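Local coordinates for protein JSC1_58120g3 ([Leptolyngbya] sp. JSC-1, PDB 6XHH) that binds a linear tetrapyrrole (bilin) in a cyanobacteriochrome GAF domain and probably serves as a far-red light sensor in signalling, at residues Ala4-Arg7 and Val8-Ile12; Glu19-Phe22 and Ser23-Gln27; Glu28-Leu32 and Phe33-Arg37. One frame throughout, in Å; residues are numbered along the deposited sequence.

Interaction 1: residues Ala4-Arg7 and Val8-Ile12; sequences ALNR and VITKI
Thr10 turns OG1 beside its own backbone N (chi1 -63°), which swings the hydroxyl back over the preceding turn to the carbonyl of Asn6, while Ile9, with CG1 likewise beside the backbone N (chi1 -60°), aims CD1 back at Leu5. The result at Asn6 is a carbonyl gripped twice. Thr10 OG1 donates to Asn6 O at 2.8 Å, and the routine helical bond from Thr10 N reaches the same Asn6 O at 2.9 Å; the two donors come from opposite faces of the carbonyl plane, which keeps them apart. The hydroxyl bond gives the Thr10 proton an acceptor within its own helix.

One residue earlier in each turn, the side chains of Leu5 and Ile9 meet through apolar carbons. The branch point CG of Leu5 lies 3.7 Å from CD1 of Ile9, and Ile9 CG1 rests 3.2 Å from Leu5 O, pressed against the backbone as well as the side chain. Both residues face helix 157-178, where Leu5 touches Leu162 and Val166 and Ile9 touches Gln169.

On another side Arg7 and Lys11 run side by side, pointing the same way. Their touch is slight, Arg7 NH1 to Lys11 CG at 4.2 Å, and the charged ends stay apart, with 5.1 Å between Arg7 NH1 and Lys11 NZ. Glu28 of helix 18-33 probably offsets the two like charges, its carboxylate forming a salt bridge with each. The burden of holding the turn falls on the backbone, where Val8 N, Ile9 N and Lys11 N donate to Ala4 O, Leu5 O and Arg7 O. Regular i to i+4 bonding with side chains sorted by face is the pattern of an amphipathic alpha-helix, here helix 2-13, packed on helices 18-33 and 157-178.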
ATOM      1  N   ALA A   4       1.216  16.182  -8.769  1.00 31.66           N
ATOM      2  CA  ALA A   4       0.270  15.379  -8.003  1.00 30.59           C
ATOM      3  C   ALA A   4       0.788  15.124  -6.591  1.00 30.08           C
ATOM      4  O   ALA A   4       0.042  15.260  -5.616  1.00 28.00           O
ATOM      5  CB  ALA A   4      -0.012  14.059  -8.725  1.00 28.21           C
ATOM      6  N   LEU A   5       2.072  14.772  -6.459  1.00 29.23           N
ATOM      7  CA  LEU A   5       2.642  14.553  -5.132  1.00 28.67           C
ATOM      8  C   LEU A   5       2.584  15.815  -4.284  1.00 23.78           C
ATOM      9  O   LEU A   5       2.234  15.758  -3.102  1.00 24.09           O
ATOM     10  CB  LEU A   5       4.087  14.072  -5.238  1.00 28.12           C
ATOM     11  CG  LEU A   5       4.833  13.870  -3.918  1.00 19.95           C
ATOM     12  CD1 LEU A   5       4.133  12.825  -3.052  1.00 23.21           C
ATOM     13  CD2 LEU A   5       6.247  13.410  -4.236  1.00 24.45           C
ATOM     14  N   ASN A   6       2.949  16.960  -4.862  1.00 23.98           N
ATOM     15  CA  ASN A   6       2.932  18.198  -4.092  1.00 28.77           C
ATOM     16  C   ASN A   6       1.526  18.509  -3.600  1.00 27.99           C
ATOM     17  O   ASN A   6       1.345  18.991  -2.478  1.00 26.96           O
ATOM     18  CB  ASN A   6       3.480  19.346  -4.936  1.00 31.74           C
ATOM     19  CG  ASN A   6       3.378  20.677  -4.232  1.00 41.87           C
ATOM     20  OD1 ASN A   6       4.046  20.908  -3.223  1.00 53.59           O
ATOM     21  ND2 ASN A   6       2.536  21.563  -4.755  1.00 44.18           N
ATOM     22  N   ARG A   7       0.518  18.208  -4.421  1.00 29.54           N
ATOM     23  CA  ARG A   7      -0.872  18.372  -4.010  1.00 35.00           C
ATOM     24  C   ARG A   7      -1.201  17.475  -2.827  1.00 31.66           C
ATOM     25  O   ARG A   7      -1.839  17.911  -1.862  1.00 29.04           O
ATOM     26  CB  ARG A   7      -1.799  18.064  -5.185  1.00 36.69           C
ATOM     27  CG  ARG A   7      -3.233  18.491  -4.967  1.00 45.29           C
ATOM     28  CD  ARG A   7      -4.153  17.903  -6.029  1.00 55.78           C
ATOM     29  NE  ARG A   7      -4.500  16.513  -5.743  1.00 53.55           N
ATOM     30  CZ  ARG A   7      -5.417  16.144  -4.853  1.00 55.34           C
ATOM     31  NH1 ARG A   7      -6.064  17.069  -4.150  1.00 46.45           N
ATOM     32  NH2 ARG A   7      -5.677  14.857  -4.657  1.00 47.52           N
ATOM     33  N   VAL A   8      -0.781  16.208  -2.890  1.00 30.74           N
ATOM     34  CA  VAL A   8      -1.040  15.276  -1.793  1.00 22.27           C
ATOM     35  C   VAL A   8      -0.377  15.767  -0.510  1.00 25.21           C
ATOM     36  O   VAL A   8      -0.998  15.800   0.556  1.00 20.93           O
ATOM     37  CB  VAL A   8      -0.566  13.858  -2.167  1.00 27.45           C
ATOM     38  CG1 VAL A   8      -0.753  12.904  -1.002  1.00 26.69           C
ATOM     39  CG2 VAL A   8      -1.299  13.345  -3.391  1.00 26.44           C
ATOM     40  N   ILE A   9       0.899  16.164  -0.596  1.00 23.41           N
ATOM     41  CA  ILE A   9       1.623  16.605   0.596  1.00 23.27           C
ATOM     42  C   ILE A   9       0.974  17.846   1.196  1.00 26.05           C
ATOM     43  O   ILE A   9       0.884  17.989   2.420  1.00 24.97           O
ATOM     44  CB  ILE A   9       3.109  16.846   0.257  1.00 26.20           C
ATOM     45  CG1 ILE A   9       3.747  15.558  -0.262  1.00 24.94           C
ATOM     46  CG2 ILE A   9       3.864  17.371   1.473  1.00 23.86           C
ATOM     47  CD1 ILE A   9       5.190  15.723  -0.687  1.00 29.33           C
ATOM     48  N   THR A  10       0.510  18.762   0.342  1.00 22.59           N
ATOM     49  CA  THR A  10      -0.204  19.940   0.820  1.00 27.82           C
ATOM     50  C   THR A  10      -1.416  19.549   1.659  1.00 28.91           C
ATOM     51  O   THR A  10      -1.583  20.030   2.787  1.00 24.48           O
ATOM     52  CB  THR A  10      -0.623  20.808  -0.367  1.00 27.97           C
ATOM     53  OG1 THR A  10       0.549  21.271  -1.054  1.00 33.13           O
ATOM     54  CG2 THR A  10      -1.438  22.007   0.103  1.00 32.33           C
ATOM     55  N   LYS A  11      -2.259  18.648   1.137  1.00 26.65           N
ATOM     56  CA  LYS A  11      -3.457  18.244   1.872  1.00 24.65           C
ATOM     57  C   LYS A  11      -3.099  17.576   3.194  1.00 21.55           C
ATOM     58  O   LYS A  11      -3.746  17.820   4.223  1.00 29.12           O
ATOM     59  CB  LYS A  11      -4.310  17.307   1.012  1.00 22.58           C
ATOM     60  CG  LYS A  11      -4.916  17.958  -0.217  1.00 28.42           C
ATOM     61  CD  LYS A  11      -5.867  19.089   0.160  1.00 37.84           C
ATOM     62  CE  LYS A  11      -6.919  18.633   1.161  1.00 42.35           C
ATOM     63  NZ  LYS A  11      -7.686  17.454   0.685  1.00 39.19           N
ATOM     64  N   ILE A  12      -2.055  16.744   3.187  1.00 20.27           N
ATOM     65  CA  ILE A  12      -1.618  16.057   4.398  1.00 22.47           C
ATOM     66  C   ILE A  12      -1.214  17.054   5.475  1.00 31.22           C
ATOM     67  O   ILE A  12      -1.544  16.888   6.654  1.00 37.45           O
ATOM     68  CB  ILE A  12      -0.463  15.095   4.062  1.00 29.17           C
ATOM     69  CG1 ILE A  12      -1.013  13.830   3.408  1.00 32.83           C
ATOM     70  CG2 ILE A  12       0.367  14.798   5.306  1.00 28.16           C
ATOM     71  CD1 ILE A  12       0.062  12.930   2.831  1.00 28.58           C
TER

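Interaction 2: residues Glu19-Phe22 and Ser23-Gln27; sequences ESIF and STTTQ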
ATOM      1  N   GLU A  19      -4.589  10.949  12.897  1.00 19.93           N
ATOM      2  CA  GLU A  19      -5.755  10.291  12.314  1.00 21.03           C
ATOM      3  C   GLU A  19      -6.274  11.055  11.100  1.00 20.12           C
ATOM      4  O   GLU A  19      -6.645  10.443  10.090  1.00 16.19           O
ATOM      5  CB  GLU A  19      -6.852  10.134  13.364  1.00 24.97           C
ATOM      6  CG  GLU A  19      -8.129   9.538  12.819  1.00 26.64           C
ATOM      7  CD  GLU A  19      -9.228   9.438  13.866  1.00 37.45           C
ATOM      8  OE1 GLU A  19      -8.981   9.820  15.028  1.00 33.17           O
ATOM      9  OE2 GLU A  19     -10.336   8.977  13.522  1.00 40.84           O
ATOM     10  N   SER A  20      -6.302  12.391  11.174  1.00 16.74           N
ATOM     11  CA  SER A  20      -6.699  13.188  10.017  1.00 15.62           C
ATOM     12  C   SER A  20      -5.707  13.021   8.872  1.00 15.46           C
ATOM     13  O   SER A  20      -6.102  12.981   7.701  1.00 16.44           O
ATOM     14  CB  SER A  20      -6.818  14.663  10.407  1.00 22.82           C
ATOM     15  OG  SER A  20      -7.903  14.868  11.299  1.00 24.32           O
ATOM     16  N   ILE A  21      -4.409  12.945   9.193  1.00 18.34           N
ATOM     17  CA  ILE A  21      -3.384  12.735   8.168  1.00 17.05           C
ATOM     18  C   ILE A  21      -3.627  11.421   7.433  1.00 13.53           C
ATOM     19  O   ILE A  21      -3.576  11.363   6.197  1.00 13.96           O
ATOM     20  CB  ILE A  21      -1.987  12.765   8.805  1.00 14.54           C
ATOM     21  CG1 ILE A  21      -1.687  14.176   9.317  1.00 16.73           C
ATOM     22  CG2 ILE A  21      -0.927  12.309   7.813  1.00 16.77           C
ATOM     23  CD1 ILE A  21      -0.299  14.351   9.897  1.00 22.91           C
ATOM     24  N   PHE A  22      -3.891  10.350   8.187  1.00 14.79           N
ATOM     25  CA  PHE A  22      -4.172   9.049   7.580  1.00 12.85           C
ATOM     26  C   PHE A  22      -5.391   9.113   6.673  1.00 15.07           C
ATOM     27  O   PHE A  22      -5.372   8.601   5.549  1.00 15.19           O
ATOM     28  CB  PHE A  22      -4.389   7.997   8.662  1.00 14.90           C
ATOM     29  CG  PHE A  22      -3.127   7.501   9.293  1.00 16.16           C
ATOM     30  CD1 PHE A  22      -1.914   8.134   9.063  1.00 13.70           C
ATOM     31  CD2 PHE A  22      -3.160   6.398  10.131  1.00 18.98           C
ATOM     32  CE1 PHE A  22      -0.757   7.661   9.656  1.00 18.91           C
ATOM     33  CE2 PHE A  22      -2.012   5.917  10.711  1.00 15.99           C
ATOM     34  CZ  PHE A  22      -0.812   6.555  10.491  1.00 16.68           C
ATOM     35  N   SER A  23      -6.477   9.720   7.155  1.00 14.90           N
ATOM     36  CA  SER A  23      -7.707   9.745   6.371  1.00 12.70           C
ATOM     37  C   SER A  23      -7.539  10.581   5.112  1.00 13.77           C
ATOM     38  O   SER A  23      -7.942  10.167   4.018  1.00 16.06           O
ATOM     39  CB  SER A  23      -8.853  10.291   7.223  1.00 22.11           C
ATOM     40  OG  SER A  23      -9.199   9.372   8.241  1.00 28.78           O
ATOM     41  N   THR A  24      -6.944  11.767   5.249  1.00 11.97           N
ATOM     42  CA  THR A  24      -6.674  12.602   4.086  1.00 15.40           C
ATOM     43  C   THR A  24      -5.782  11.885   3.081  1.00 15.13           C
ATOM     44  O   THR A  24      -6.001  11.983   1.868  1.00 15.81           O
ATOM     45  CB  THR A  24      -6.018  13.905   4.542  1.00 18.76           C
ATOM     46  OG1 THR A  24      -6.914  14.583   5.429  1.00 21.85           O
ATOM     47  CG2 THR A  24      -5.703  14.798   3.365  1.00 18.27           C
ATOM     48  N   THR A  25      -4.763  11.174   3.570  1.00 14.93           N
ATOM     49  CA  THR A  25      -3.848  10.473   2.678  1.00 12.16           C
ATOM     50  C   THR A  25      -4.571   9.410   1.858  1.00 13.88           C
ATOM     51  O   THR A  25      -4.456   9.379   0.626  1.00 13.77           O
ATOM     52  CB  THR A  25      -2.708   9.855   3.481  1.00 14.00           C
ATOM     53  OG1 THR A  25      -1.977  10.909   4.132  1.00 16.52           O
ATOM     54  CG2 THR A  25      -1.777   9.101   2.569  1.00 19.28           C
ATOM     55  N   THR A  26      -5.352   8.548   2.519  1.00 12.13           N
ATOM     56  CA  THR A  26      -6.031   7.488   1.773  1.00  9.91           C
ATOM     57  C   THR A  26      -7.031   8.075   0.779  1.00 12.28           C
ATOM     58  O   THR A  26      -7.145   7.588  -0.353  1.00 13.66           O
ATOM     59  CB  THR A  26      -6.722   6.485   2.708  1.00  8.82           C
ATOM     60  OG1 THR A  26      -7.644   7.149   3.566  1.00 14.39           O
ATOM     61  CG2 THR A  26      -5.726   5.718   3.553  1.00 10.42           C
ATOM     62  N   GLN A  27      -7.746   9.139   1.178  1.00 12.68           N
ATOM     63  CA  GLN A  27      -8.704   9.789   0.288  1.00 12.08           C
ATOM     64  C   GLN A  27      -8.016  10.388  -0.926  1.00 12.72           C
ATOM     65  O   GLN A  27      -8.481  10.222  -2.060  1.00 15.64           O
ATOM     66  CB  GLN A  27      -9.468  10.875   1.049  1.00 14.15           C
ATOM     67  CG  GLN A  27     -10.414  10.356   2.134  1.00 22.84           C
ATOM     68  CD  GLN A  27     -11.448  11.388   2.587  1.00 28.68           C
ATOM     69  OE1 GLN A  27     -11.761  12.340   1.865  1.00 35.10           O
ATOM     70  NE2 GLN A  27     -11.965  11.208   3.796  1.00 41.16           N
TER
HETATM   71  O   HOH W   1      -7.588   7.617  10.146  1.00 27.35           O
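Thr24 and Thr25 each send a hydroxyl back one helical turn to a carbonyl already engaged by their own backbone N. Thr24 OG1 lies 2.9 Å from Ser20 O and Thr25 OG1 lies 2.7 Å from Ile21 O. In both cases OG1 stands about 35° above the carbonyl plane, off the lone-pair direction, while the N-H arrives from the opposite face; Thr24 N is the straighter donor, with an N-H...O angle of 169°. A first torsion that puts OG1 beside the backbone N sets up both grips. Replacing Thr24 by a valine would probably leave Ser20 O with its backbone donor alone and set an apolar methyl where the hydroxyl had bonded.

Thr26 differs: its chi1 of 57° turns OG1 to Ser23 O, 3.1 Å away, and this carbonyl also takes Gln27 N from the same face. Beside Ser23 a water bridges Glu19 O, to which it donates, and Ser23 OG, 3.1 Å from it.

Farther out, Ser20 OG is held by Asp17, and Thr25 packs on Ile12 of helix 2-13 and on Val166 and Leu170 of helix 157-178. Phe22 also meets helix 157-178, and Thr26 meets Thr53 and Ser55 of strand 49-56. Hydroxyls that return to their own helix thus pay for their polarity locally, which probably eases the burial of Thr25 among Ile12, Val166 and Leu170.

Interaction 3: residues Glu28-Leu32 and Phe33-Arg37; sequences EVRRL and FGIER. With EDO (1,2-ethanediol), chain E.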
ATOM      1  N   GLU A  28      -6.914  11.105  -0.708  1.00 13.98           N
ATOM      2  CA  GLU A  28      -6.273  11.795  -1.823  1.00 13.01           C
ATOM      3  C   GLU A  28      -5.638  10.815  -2.801  1.00 11.47           C
ATOM      4  O   GLU A  28      -5.730  11.001  -4.019  1.00 13.56           O
ATOM      5  CB  GLU A  28      -5.232  12.781  -1.298  1.00 13.47           C
ATOM      6  CG  GLU A  28      -5.817  13.920  -0.510  1.00 20.27           C
ATOM      7  CD  GLU A  28      -6.947  14.605  -1.235  1.00 32.77           C
ATOM      8  OE1 GLU A  28      -6.822  14.822  -2.462  1.00 31.34           O
ATOM      9  OE2 GLU A  28      -7.955  14.925  -0.572  1.00 30.60           O
ATOM     10  N   VAL A  29      -4.979   9.772  -2.297  1.00 13.78           N
ATOM     11  CA  VAL A  29      -4.415   8.768  -3.191  1.00 13.41           C
ATOM     12  C   VAL A  29      -5.511   8.055  -3.978  1.00 12.08           C
ATOM     13  O   VAL A  29      -5.351   7.789  -5.177  1.00 14.06           O
ATOM     14  CB  VAL A  29      -3.542   7.773  -2.407  1.00 11.25           C
ATOM     15  CG1 VAL A  29      -3.130   6.620  -3.316  1.00 12.79           C
ATOM     16  CG2 VAL A  29      -2.312   8.483  -1.843  1.00 14.45           C
ATOM     17  N   ARG A  30      -6.632   7.725  -3.324  1.00 14.28           N
ATOM     18  CA  ARG A  30      -7.711   7.023  -4.024  1.00 12.19           C
ATOM     19  C   ARG A  30      -8.284   7.876  -5.151  1.00 15.08           C
ATOM     20  O   ARG A  30      -8.498   7.389  -6.267  1.00 15.20           O
ATOM     21  CB  ARG A  30      -8.822   6.622  -3.049  1.00 17.07           C
ATOM     22  CG  ARG A  30      -9.723   5.512  -3.609  1.00 17.38           C
ATOM     23  CD  ARG A  30     -11.166   5.559  -3.083  1.00 19.08           C
ATOM     24  NE  ARG A  30     -11.752   6.889  -3.233  1.00 22.03           N
ATOM     25  CZ  ARG A  30     -12.172   7.413  -4.383  1.00 27.76           C
ATOM     26  NH1 ARG A  30     -12.676   8.642  -4.397  1.00 32.40           N
ATOM     27  NH2 ARG A  30     -12.089   6.728  -5.520  1.00 22.95           N
ATOM     28  N   ARG A  31      -8.540   9.157  -4.867  1.00 12.89           N
ATOM     29  CA  ARG A  31      -9.034  10.095  -5.875  1.00 15.19           C
ATOM     30  C   ARG A  31      -8.045  10.235  -7.031  1.00 14.53           C
ATOM     31  O   ARG A  31      -8.424  10.184  -8.209  1.00 15.40           O
ATOM     32  CB  ARG A  31      -9.273  11.456  -5.205  1.00 18.80           C
ATOM     33  CG  ARG A  31      -9.867  12.543  -6.095  1.00 30.08           C
ATOM     34  CD  ARG A  31     -10.068  13.854  -5.314  1.00 35.50           C
ATOM     35  NE  ARG A  31      -8.981  14.809  -5.526  1.00 42.93           N
ATOM     36  CZ  ARG A  31      -9.104  15.946  -6.206  1.00 39.68           C
ATOM     37  NH1 ARG A  31     -10.268  16.281  -6.743  1.00 34.33           N
ATOM     38  NH2 ARG A  31      -8.058  16.752  -6.347  1.00 41.80           N
ATOM     39  N   LEU A  32      -6.766  10.429  -6.699  1.00 13.15           N
ATOM     40  CA  LEU A  32      -5.730  10.612  -7.710  1.00 13.10           C
ATOM     41  C   LEU A  32      -5.668   9.430  -8.670  1.00 15.18           C
ATOM     42  O   LEU A  32      -5.629   9.605  -9.893  1.00 14.73           O
ATOM     43  CB  LEU A  32      -4.386  10.805  -7.010  1.00 13.98           C
ATOM     44  CG  LEU A  32      -3.155  10.941  -7.903  1.00 21.24           C
ATOM     45  CD1 LEU A  32      -3.284  12.181  -8.763  1.00 21.95           C
ATOM     46  CD2 LEU A  32      -1.895  11.006  -7.051  1.00 18.36           C
ATOM     47  N   PHE A  33      -5.667   8.215  -8.131  1.00 12.13           N
ATOM     48  CA  PHE A  33      -5.575   7.012  -8.952  1.00 15.19           C
ATOM     49  C   PHE A  33      -6.910   6.574  -9.545  1.00 12.33           C
ATOM     50  O   PHE A  33      -6.925   5.675 -10.393  1.00 15.63           O
ATOM     51  CB  PHE A  33      -4.987   5.864  -8.123  1.00 13.47           C
ATOM     52  CG  PHE A  33      -3.494   5.976  -7.882  1.00 13.72           C
ATOM     53  CD1 PHE A  33      -2.741   6.977  -8.482  1.00 21.69           C
ATOM     54  CD2 PHE A  33      -2.843   5.068  -7.065  1.00 14.99           C
ATOM     55  CE1 PHE A  33      -1.361   7.069  -8.277  1.00 17.33           C
ATOM     56  CE2 PHE A  33      -1.459   5.160  -6.853  1.00 22.87           C
ATOM     57  CZ  PHE A  33      -0.726   6.164  -7.456  1.00 17.77           C
ATOM     58  N   GLY A  34      -8.018   7.190  -9.137  1.00 12.82           N
ATOM     59  CA  GLY A  34      -9.333   6.753  -9.573  1.00 16.94           C
ATOM     60  C   GLY A  34      -9.569   5.281  -9.302  1.00 15.66           C
ATOM     61  O   GLY A  34     -10.001   4.535 -10.191  1.00 16.67           O
ATOM     62  N   ILE A  35      -9.289   4.839  -8.080  1.00 15.07           N
ATOM     63  CA  ILE A  35      -9.434   3.423  -7.760  1.00 12.21           C
ATOM     64  C   ILE A  35     -10.427   3.225  -6.623  1.00 14.36           C
ATOM     65  O   ILE A  35     -11.002   4.188  -6.100  1.00 14.14           O
ATOM     66  CB  ILE A  35      -8.083   2.784  -7.399  1.00 11.69           C
ATOM     67  CG1 ILE A  35      -7.432   3.526  -6.213  1.00 15.12           C
ATOM     68  CG2 ILE A  35      -7.164   2.746  -8.626  1.00 13.82           C
ATOM     69  CD1 ILE A  35      -6.038   2.995  -5.850  1.00 14.91           C
ATOM     70  N   GLU A  36     -10.615   1.973  -6.213  1.00 12.77           N
ATOM     71  CA  GLU A  36     -11.725   1.626  -5.338  1.00 12.85           C
ATOM     72  C   GLU A  36     -11.349   1.523  -3.866  1.00 13.50           C
ATOM     73  O   GLU A  36     -12.235   1.629  -3.017  1.00 13.49           O
ATOM     74  CB  GLU A  36     -12.368   0.318  -5.824  1.00 15.01           C
ATOM     75  CG  GLU A  36     -13.130   0.551  -7.131  1.00 15.01           C
ATOM     76  CD  GLU A  36     -13.357  -0.689  -8.000  1.00 15.67           C
ATOM     77  OE1 GLU A  36     -12.723  -1.751  -7.806  1.00 14.59           O
ATOM     78  OE2 GLU A  36     -14.210  -0.585  -8.909  1.00 20.45           O
ATOM     79  N   ARG A  37     -10.071   1.344  -3.532  1.00 12.30           N
ATOM     80  CA  ARG A  37      -9.696   1.347  -2.123  1.00  9.84           C
ATOM     81  C   ARG A  37      -8.231   1.687  -1.969  1.00 12.86           C
ATOM     82  O   ARG A  37      -7.405   1.226  -2.748  1.00 12.35           O
ATOM     83  CB  ARG A  37      -9.965  -0.010  -1.457  1.00 11.88           C
ATOM     84  CG  ARG A  37     -10.102   0.099   0.042  1.00 17.03           C
ATOM     85  CD  ARG A  37      -9.946  -1.225   0.739  1.00 18.86           C
ATOM     86  NE  ARG A  37     -10.923  -2.243   0.345  1.00 16.30           N
ATOM     87  CZ  ARG A  37     -12.159  -2.343   0.834  1.00 16.61           C
ATOM     88  NH1 ARG A  37     -12.612  -1.472   1.735  1.00 20.18           N
ATOM     89  NH2 ARG A  37     -12.944  -3.334   0.426  1.00 16.64           N
TER
HETATM   90  C1  EDO E 803      -8.250   3.123 -13.517  1.00 24.68           C
HETATM   91  O1  EDO E 803      -8.212   3.675 -12.191  1.00 18.10           O
HETATM   92  C2  EDO E 803      -9.695   2.839 -13.930  1.00 18.44           C
HETATM   93  O2  EDO E 803     -10.505   3.975 -13.584  1.00 28.11           O
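Arg30 reaches forward past the end of its helix and hands a guanidinium N-H to a backbone carbonyl beyond it: Arg30 NH2 donates to Ile35 O at 2.8 Å. The bond is nearly straight, with an N-H...O angle of 162°; Ile35 O lies in the guanidinium plane, and the donor sits nearly along the C=O axis. The side chain leaves with CG anti to the backbone N (chi1 -161°), and CG and CD lie along the same oxygen, Arg30 CG being 3.1 Å from Ile35 O; the bend at chi3 then turns the guanidinium to bring NH2 to it. Arg30 NE has a weak hydrogen bond to Ser55, a second hold on the group.

Alongside this bond the helix is closed by its backbone. Ile35 N donates to Arg30 O at 3.2 Å, and Gly34 N donates to Arg31 O, well above that carbonyl's plane. Gly34 adopts a positive phi of 54°, which glycine accepts readily, and this takes the chain out of helical conformation.

Phe33, the last helical residue, still makes its bond to Val29 O and sends its ring down the helix flank. Phe33 CD2 meets Val29 CG1 at 4.1 Å, the two side chains lying side by side, while Leu32 CG approaches Phe33 CD1 on the other side of the ring at 4.0 Å. Leu163 of helix 157-178 touches both Val29 and Phe33. A 1,2-ethanediol, probably from the crystallisation liquor, places O1 2.8 Å from Gly34 O and is also bonded by Arg153.

Beyond it the chain enters strand 37-43, where Arg37 bonds to the backbone carbonyl of Arg61 and pairs with Glu54. The arrangement is a Schellman motif with Gly34 as C-prime residue, ending helix 18-33 and leading into the central antiparallel sheet of the GAF domain.

Helix 18-33 carries both interaction 2 and interaction 3, whereas interaction 1 belongs to helix 2-13, which packs alongside it. The two helices meet at several points, among them Ile12 of interaction 1 packing against Ile21 and Thr25 of interaction 2, and Glu28 of interaction 3 binding Arg7 and Lys11 through salt bridges. Interaction 1 is farthest from the chain's centre, at about 17 Å centre to centre, against about 13 and 12 Å for the others, and has fewer buried residues. Its chemistry is mixed, with an apolar face and a charged one; interaction 2 relies on hydroxyls returned to backbone, and interaction 3 on helix termination and an arginine-to-carbonyl hydrogen bond.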